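Local coordinates for protein putative pyrroline carboxylate reductase (Streptococcus pyogenes, PDB 2AHR) that probably catalyses the NAD(P)H-dependent reduction of 1-pyrroline-5-carboxylate to L-proline, the last step of proline biosynthesis, at residues Ile68-Leu80 and Ser88-Val102. Numbering follows the deposited sequence.
Sequences IKPQLFETVLKPL and SMAAGISLQRLATFV. With NA (sodium ion), chain R; NAP (NADP nicotinamide-adenine-dinucleotide phosphate), chain S.
Phe73 is the main bump of segment 68-80, and the hollow it fills is lined by Ser88, Ala90, Ile93 and Leu98. CD1 of Ile93 lies over one face of the Phe73 ring, a CH-pi contact 3.9 Å from the ring centroid and 27° off the normal. The same methyl also fills the notch beside Pro70, 3.8 Å from Pro70 CB. At the ring's far rim, Phe73 CZ sits 3.3 Å from Ser88 OG, close to the ring plane; that hydroxyl accepts from Ala90 N and closes an ST turn. Ala90 CB and Leu98 CD1 come in obliquely, the former 3.4 Å from Phe73 CZ. Leu98, with CG anti to its own backbone N (chi1 -178°), sets CD1 into the groove that Phe73 and Leu77 form side by side, 3.7 Å from Leu77 CD1. These side chains belong to two neighbouring crossovers of the Rossmann fold, in which helices 73-77 and 95-102 follow the parallel strands 63-66 and 86-88; the helices run 33° apart, and Phe73, Leu77 and Leu98 all rest on Leu66 of the sheet. Toward the surface Phe101 takes over: one ring face has Glu74 CA over its rim, the opposite face Arg97 O, likewise off centre. Lys78 CE meets the ring edge in its plane, 3.6 Å from Phe101 CD1, while the extended lysine chain carries NZ into a salt bridge with Glu74 OE1. Leu77 CB packs on Val102 CG2. At the other end the two loops line the NADP pocket: Ile68 O accepts from O3D of the nicotinamide ribose, and Ala91 N donates almost straight to its O2D. Gly92 O turns to the sodium ion, which Ala256, Lys257 and Leu259 also bind.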
loop_
_atom_site.group_PDB
_atom_site.type_symbol
_atom_site.label_atom_id
_atom_site.label_comp_id
_atom_site.label_asym_id
_atom_site.label_seq_id
_atom_site.Cartn_x
_atom_site.Cartn_y
_atom_site.Cartn_z
ATOM N N ILE E 68 -29.506 -29.641 2.177
ATOM C CA ILE E 68 -29.902 -28.256 1.867
ATOM C C ILE E 68 -28.873 -27.262 2.413
ATOM O O ILE E 68 -28.099 -27.602 3.323
ATOM C CB ILE E 68 -31.308 -27.918 2.442
ATOM C CG1 ILE E 68 -31.423 -28.355 3.917
ATOM C CG2 ILE E 68 -32.411 -28.563 1.581
ATOM C CD1 ILE E 68 -32.542 -27.657 4.688
ATOM N N LYS E 69 -28.851 -26.045 1.861
ATOM C CA LYS E 69 -27.942 -25.022 2.376
ATOM C C LYS E 69 -28.425 -24.435 3.709
ATOM O O LYS E 69 -29.627 -24.430 3.983
ATOM C CB LYS E 69 -27.609 -23.951 1.317
ATOM C CG LYS E 69 -28.683 -22.937 0.983
ATOM C CD LYS E 69 -28.262 -22.165 -0.274
ATOM C CE LYS E 69 -28.915 -20.787 -0.364
ATOM N NZ LYS E 69 -30.369 -20.840 -0.690
ATOM N N PRO E 70 -27.487 -23.961 4.555
ATOM C CA PRO E 70 -27.848 -23.505 5.905
ATOM C C PRO E 70 -28.918 -22.404 5.927
ATOM O O PRO E 70 -29.762 -22.395 6.828
ATOM C CB PRO E 70 -26.511 -22.993 6.483
ATOM C CG PRO E 70 -25.658 -22.726 5.305
ATOM C CD PRO E 70 -26.042 -23.799 4.308
ATOM N N GLN E 71 -28.894 -21.509 4.938
ATOM C CA GLN E 71 -29.856 -20.398 4.857
ATOM C C GLN E 71 -31.322 -20.842 4.739
ATOM O O GLN E 71 -32.222 -20.022 4.916
ATOM C CB GLN E 71 -29.536 -19.456 3.685
ATOM C CG GLN E 71 -28.229 -18.686 3.802
ATOM C CD GLN E 71 -27.054 -19.402 3.142
ATOM O OE1 GLN E 71 -27.068 -20.617 2.949
ATOM N NE2 GLN E 71 -26.026 -18.640 2.799
ATOM N N LEU E 72 -31.552 -22.121 4.436
ATOM C CA LEU E 72 -32.902 -22.656 4.245
ATOM C C LEU E 72 -33.358 -23.613 5.338
ATOM O O LEU E 72 -34.435 -24.197 5.227
ATOM C CB LEU E 72 -32.988 -23.373 2.896
ATOM C CG LEU E 72 -33.482 -22.632 1.650
ATOM C CD1 LEU E 72 -33.084 -21.144 1.623
ATOM C CD2 LEU E 72 -32.992 -23.352 0.396
ATOM N N PHE E 73 -32.549 -23.794 6.379
ATOM C CA PHE E 73 -32.885 -24.722 7.468
ATOM C C PHE E 73 -34.241 -24.420 8.144
ATOM O O PHE E 73 -35.102 -25.290 8.222
ATOM C CB PHE E 73 -31.739 -24.790 8.504
ATOM C CG PHE E 73 -30.743 -25.922 8.259
ATOM C CD1 PHE E 73 -30.194 -26.136 6.993
ATOM C CD2 PHE E 73 -30.334 -26.747 9.311
ATOM C CE1 PHE E 73 -29.281 -27.177 6.771
ATOM C CE2 PHE E 73 -29.418 -27.780 9.104
ATOM C CZ PHE E 73 -28.898 -27.998 7.831
ATOM N N GLU E 74 -34.423 -23.184 8.609
ATOM C CA GLU E 74 -35.667 -22.760 9.258
ATOM C C GLU E 74 -36.886 -22.944 8.349
ATOM O O GLU E 74 -37.807 -23.684 8.688
ATOM C CB GLU E 74 -35.550 -21.309 9.721
ATOM C CG GLU E 74 -36.718 -20.828 10.560
ATOM C CD GLU E 74 -36.313 -19.786 11.593
ATOM O OE1 GLU E 74 -37.012 -19.678 12.628
ATOM O OE2 GLU E 74 -35.293 -19.085 11.384
ATOM N N THR E 75 -36.871 -22.283 7.194
ATOM C CA THR E 75 -37.935 -22.398 6.196
ATOM C C THR E 75 -38.325 -23.844 5.855
ATOM O O THR E 75 -39.512 -24.178 5.833
ATOM C CB THR E 75 -37.543 -21.652 4.906
ATOM O OG1 THR E 75 -37.436 -20.254 5.197
ATOM C CG2 THR E 75 -38.584 -21.856 3.792
ATOM N N VAL E 76 -37.332 -24.694 5.597
ATOM C CA VAL E 76 -37.597 -26.046 5.103
ATOM C C VAL E 76 -37.897 -27.054 6.215
ATOM O O VAL E 76 -38.687 -27.968 6.001
ATOM C CB VAL E 76 -36.450 -26.573 4.151
ATOM C CG1 VAL E 76 -36.740 -27.989 3.636
ATOM C CG2 VAL E 76 -36.227 -25.615 2.962
ATOM N N LEU E 77 -37.286 -26.894 7.390
ATOM C CA LEU E 77 -37.368 -27.933 8.437
ATOM C C LEU E 77 -38.527 -27.810 9.435
ATOM O O LEU E 77 -39.073 -28.824 9.889
ATOM C CB LEU E 77 -36.047 -28.058 9.208
ATOM C CG LEU E 77 -34.766 -28.295 8.397
ATOM C CD1 LEU E 77 -33.584 -28.388 9.330
ATOM C CD2 LEU E 77 -34.876 -29.534 7.516
ATOM N N LYS E 78 -38.881 -26.575 9.785
ATOM C CA LYS E 78 -39.880 -26.332 10.823
ATOM C C LYS E 78 -41.253 -26.984 10.527
ATOM O O LYS E 78 -41.792 -27.672 11.404
ATOM C CB LYS E 78 -39.994 -24.836 11.160
ATOM C CG LYS E 78 -38.827 -24.306 11.976
ATOM C CD LYS E 78 -39.208 -23.126 12.865
ATOM C CE LYS E 78 -38.010 -22.715 13.722
ATOM N NZ LYS E 78 -38.271 -21.613 14.707
ATOM N N PRO E 79 -41.813 -26.787 9.305
ATOM C CA PRO E 79 -43.093 -27.455 8.963
ATOM C C PRO E 79 -43.102 -28.993 8.955
ATOM O O PRO E 79 -44.167 -29.591 8.850
ATOM C CB PRO E 79 -43.415 -26.922 7.555
ATOM C CG PRO E 79 -42.132 -26.421 7.021
ATOM C CD PRO E 79 -41.354 -25.917 8.205
ATOM N N LEU E 80 -41.941 -29.628 9.068
ATOM C CA LEU E 80 -41.844 -31.087 8.938
ATOM C C LEU E 80 -41.898 -31.782 10.304
ATOM O O LEU E 80 -41.617 -31.159 11.322
ATOM C CB LEU E 80 -40.550 -31.451 8.193
ATOM C CG LEU E 80 -40.400 -31.268 6.668
ATOM C CD1 LEU E 80 -41.098 -30.046 6.068
ATOM C CD2 LEU E 80 -38.923 -31.255 6.279
ATOM N N SER E 88 -26.854 -33.541 9.718
ATOM C CA SER E 88 -26.678 -32.289 8.987
ATOM C C SER E 88 -25.264 -32.180 8.451
ATOM O O SER E 88 -24.281 -32.454 9.173
ATOM C CB SER E 88 -26.995 -31.084 9.889
ATOM O OG SER E 88 -26.639 -29.843 9.285
HETATM N N MSE E 89 -25.146 -31.775 7.191
HETATM C CA MSE E 89 -23.813 -31.504 6.608
HETATM C C MSE E 89 -23.497 -29.993 6.501
HETATM O O MSE E 89 -22.445 -29.593 5.991
HETATM C CB MSE E 89 -23.630 -32.234 5.271
HETATM C CG MSE E 89 -24.254 -31.575 4.039
HETATM SE SE MSE E 89 -24.032 -32.526 2.475
HETATM C CE MSE E 89 -24.702 -34.098 3.006
ATOM N N ALA E 90 -24.404 -29.168 7.026
ATOM C CA ALA E 90 -24.379 -27.738 6.805
ATOM C C ALA E 90 -23.337 -27.040 7.664
ATOM O O ALA E 90 -23.201 -27.338 8.849
ATOM C CB ALA E 90 -25.748 -27.142 7.072
ATOM N N ALA E 91 -22.606 -26.123 7.035
ATOM C CA ALA E 91 -21.687 -25.225 7.715
ATOM C C ALA E 91 -22.449 -24.244 8.587
ATOM O O ALA E 91 -23.525 -23.761 8.212
ATOM C CB ALA E 91 -20.847 -24.448 6.679
ATOM N N GLY E 92 -21.880 -23.941 9.746
ATOM C CA GLY E 92 -22.374 -22.849 10.570
ATOM C C GLY E 92 -23.627 -23.040 11.416
ATOM O O GLY E 92 -24.049 -22.104 12.096
ATOM N N ILE E 93 -24.234 -24.226 11.389
ATOM C CA ILE E 93 -25.458 -24.473 12.168
ATOM C C ILE E 93 -25.171 -25.519 13.240
ATOM O O ILE E 93 -24.914 -26.694 12.927
ATOM C CB ILE E 93 -26.630 -24.924 11.256
ATOM C CG1 ILE E 93 -26.876 -23.852 10.187
ATOM C CG2 ILE E 93 -27.904 -25.255 12.094
ATOM C CD1 ILE E 93 -28.304 -23.732 9.712
ATOM N N SER E 94 -25.207 -25.087 14.495
ATOM C CA SER E 94 -24.965 -25.973 15.613
ATOM C C SER E 94 -26.080 -27.002 15.788
ATOM O O SER E 94 -27.202 -26.825 15.310
ATOM C CB SER E 94 -24.827 -25.177 16.903
ATOM O OG SER E 94 -26.110 -24.698 17.296
ATOM N N LEU E 95 -25.740 -28.072 16.497
ATOM C CA LEU E 95 -26.674 -29.109 16.891
ATOM C C LEU E 95 -27.781 -28.531 17.777
ATOM O O LEU E 95 -28.918 -29.004 17.743
ATOM C CB LEU E 95 -25.915 -30.235 17.617
ATOM C CG LEU E 95 -24.998 -31.128 16.753
ATOM C CD1 LEU E 95 -23.998 -31.876 17.606
ATOM C CD2 LEU E 95 -25.795 -32.101 15.934
ATOM N N GLN E 96 -27.437 -27.510 18.566
ATOM C CA GLN E 96 -28.392 -26.851 19.456
ATOM C C GLN E 96 -29.447 -26.115 18.636
ATOM O O GLN E 96 -30.641 -26.261 18.890
ATOM C CB GLN E 96 -27.680 -25.900 20.433
ATOM C CG GLN E 96 -28.581 -25.358 21.547
ATOM C CD GLN E 96 -27.810 -24.612 22.644
ATOM O OE1 GLN E 96 -27.343 -23.480 22.449
ATOM N NE2 GLN E 96 -27.685 -25.245 23.809
ATOM N N ARG E 97 -29.006 -25.345 17.647
ATOM C CA ARG E 97 -29.910 -24.649 16.735
ATOM C C ARG E 97 -30.743 -25.603 15.887
ATOM O O ARG E 97 -31.902 -25.319 15.613
ATOM C CB ARG E 97 -29.136 -23.700 15.825
ATOM C CG ARG E 97 -28.669 -22.450 16.540
ATOM C CD ARG E 97 -27.730 -21.594 15.690
ATOM N NE ARG E 97 -28.329 -21.126 14.436
ATOM C CZ ARG E 97 -27.625 -20.648 13.411
ATOM N NH1 ARG E 97 -26.301 -20.589 13.494
ATOM N NH2 ARG E 97 -28.240 -20.238 12.305
ATOM N N LEU E 98 -30.150 -26.725 15.461
ATOM C CA LEU E 98 -30.866 -27.731 14.668
ATOM C C LEU E 98 -32.017 -28.338 15.480
ATOM O O LEU E 98 -33.109 -28.541 14.958
ATOM C CB LEU E 98 -29.913 -28.840 14.163
ATOM C CG LEU E 98 -30.534 -29.945 13.279
ATOM C CD1 LEU E 98 -31.162 -29.392 11.985
ATOM C CD2 LEU E 98 -29.545 -31.072 12.945
ATOM N N ALA E 99 -31.752 -28.623 16.754
ATOM C CA ALA E 99 -32.761 -29.160 17.668
ATOM C C ALA E 99 -33.979 -28.248 17.809
ATOM O O ALA E 99 -35.082 -28.740 17.964
ATOM C CB ALA E 99 -32.159 -29.463 19.028
ATOM N N THR E 100 -33.788 -26.931 17.741
ATOM C CA THR E 100 -34.924 -25.994 17.797
ATOM C C THR E 100 -35.759 -26.029 16.514
ATOM O O THR E 100 -36.948 -25.693 16.544
ATOM C CB THR E 100 -34.516 -24.500 18.153
ATOM O OG1 THR E 100 -33.999 -23.823 16.999
ATOM C CG2 THR E 100 -33.501 -24.431 19.300
ATOM N N PHE E 101 -35.150 -26.431 15.394
ATOM C CA PHE E 101 -35.865 -26.466 14.118
ATOM C C PHE E 101 -36.626 -27.763 13.958
ATOM O O PHE E 101 -37.576 -27.830 13.185
ATOM C CB PHE E 101 -34.920 -26.361 12.920
ATOM C CG PHE E 101 -34.110 -25.098 12.864
ATOM C CD1 PHE E 101 -34.677 -23.860 13.149
ATOM C CD2 PHE E 101 -32.783 -25.145 12.481
ATOM C CE1 PHE E 101 -33.914 -22.685 13.087
ATOM C CE2 PHE E 101 -32.021 -23.983 12.404
ATOM C CZ PHE E 101 -32.586 -22.751 12.710
ATOM N N VAL E 102 -36.214 -28.777 14.714
ATOM C CA VAL E 102 -36.460 -30.183 14.378
ATOM C C VAL E 102 -36.925 -31.060 15.569
ATOM O O VAL E 102 -37.577 -32.088 15.372
ATOM C CB VAL E 102 -35.177 -30.750 13.683
ATOM C CG1 VAL E 102 -34.611 -31.983 14.377
ATOM C CG2 VAL E 102 -35.391 -30.928 12.196
HETATM NA NA NA R . -22.804 -20.118 12.748
HETATM P PA NAP S . -26.006 -26.457 -3.671
HETATM O O1A NAP S . -26.545 -25.107 -3.992
HETATM O O2A NAP S . -25.155 -26.957 -4.789
HETATM O O5B NAP S . -27.169 -27.524 -3.317
HETATM C C5B NAP S . -28.325 -27.176 -2.590
HETATM C C4B NAP S . -29.491 -27.972 -3.170
HETATM O O4B NAP S . -30.636 -27.917 -2.336
HETATM C C3B NAP S . -29.892 -27.445 -4.547
HETATM O O3B NAP S . -29.744 -28.495 -5.479
HETATM C C2B NAP S . -31.343 -27.008 -4.410
HETATM O O2B NAP S . -32.189 -27.419 -5.473
HETATM C C1B NAP S . -31.781 -27.761 -3.161
HETATM N N9A NAP S . -32.941 -27.103 -2.511
HETATM C C8A NAP S . -33.281 -25.769 -2.540
HETATM N N7A NAP S . -34.426 -25.604 -1.832
HETATM C C5A NAP S . -34.828 -26.810 -1.358
HETATM C C6A NAP S . -35.931 -27.204 -0.599
HETATM N N6A NAP S . -37.045 -26.480 -0.691
HETATM N N1A NAP S . -36.067 -28.537 -0.266
HETATM C C2A NAP S . -35.143 -29.472 -0.700
HETATM N N3A NAP S . -34.064 -29.073 -1.462
HETATM C C4A NAP S . -33.905 -27.763 -1.785
HETATM O O3 NAP S . -25.207 -26.395 -2.260
HETATM P PN NAP S . -24.019 -27.417 -1.844
HETATM O O1N NAP S . -22.735 -26.791 -2.273
HETATM O O2N NAP S . -24.319 -28.811 -2.270
HETATM O O5D NAP S . -24.097 -27.335 -0.232
HETATM C C5D NAP S . -25.065 -28.054 0.499
HETATM C C4D NAP S . -24.622 -28.194 1.954
HETATM O O4D NAP S . -23.359 -28.824 2.055
HETATM C C3D NAP S . -24.496 -26.835 2.633
HETATM O O3D NAP S . -25.189 -26.908 3.855
HETATM C C2D NAP S . -23.008 -26.609 2.867
HETATM O O2D NAP S . -22.800 -25.908 4.088
HETATM C C1D NAP S . -22.456 -28.051 2.845
HETATM N N1N NAP S . -21.086 -28.237 2.299
HETATM C C2N NAP S . -20.791 -27.946 0.981
HETATM C C3N NAP S . -19.502 -28.160 0.484
HETATM C C7N NAP S . -19.186 -27.971 -0.971
HETATM O O7N NAP S . -17.875 -28.284 -1.383
HETATM N N7N NAP S . -20.121 -27.533 -1.825
HETATM C C4N NAP S . -18.512 -28.676 1.329
HETATM C C5N NAP S . -18.813 -28.978 2.649
HETATM C C6N NAP S . -20.109 -28.753 3.117
HETATM P P2B NAP S . -32.220 -26.730 -6.937
HETATM O O1X NAP S . -33.410 -27.301 -7.690
HETATM O O2X NAP S . -32.402 -25.237 -6.787
HETATM O O3X NAP S . -30.936 -27.025 -7.692
HETATM O O HOH W 1 -39.852 -32.069 13.559
HETATM O O HOH W 2 -21.202 -21.186 14.150
HETATM O O HOH W 3 -23.437 -19.878 15.076
#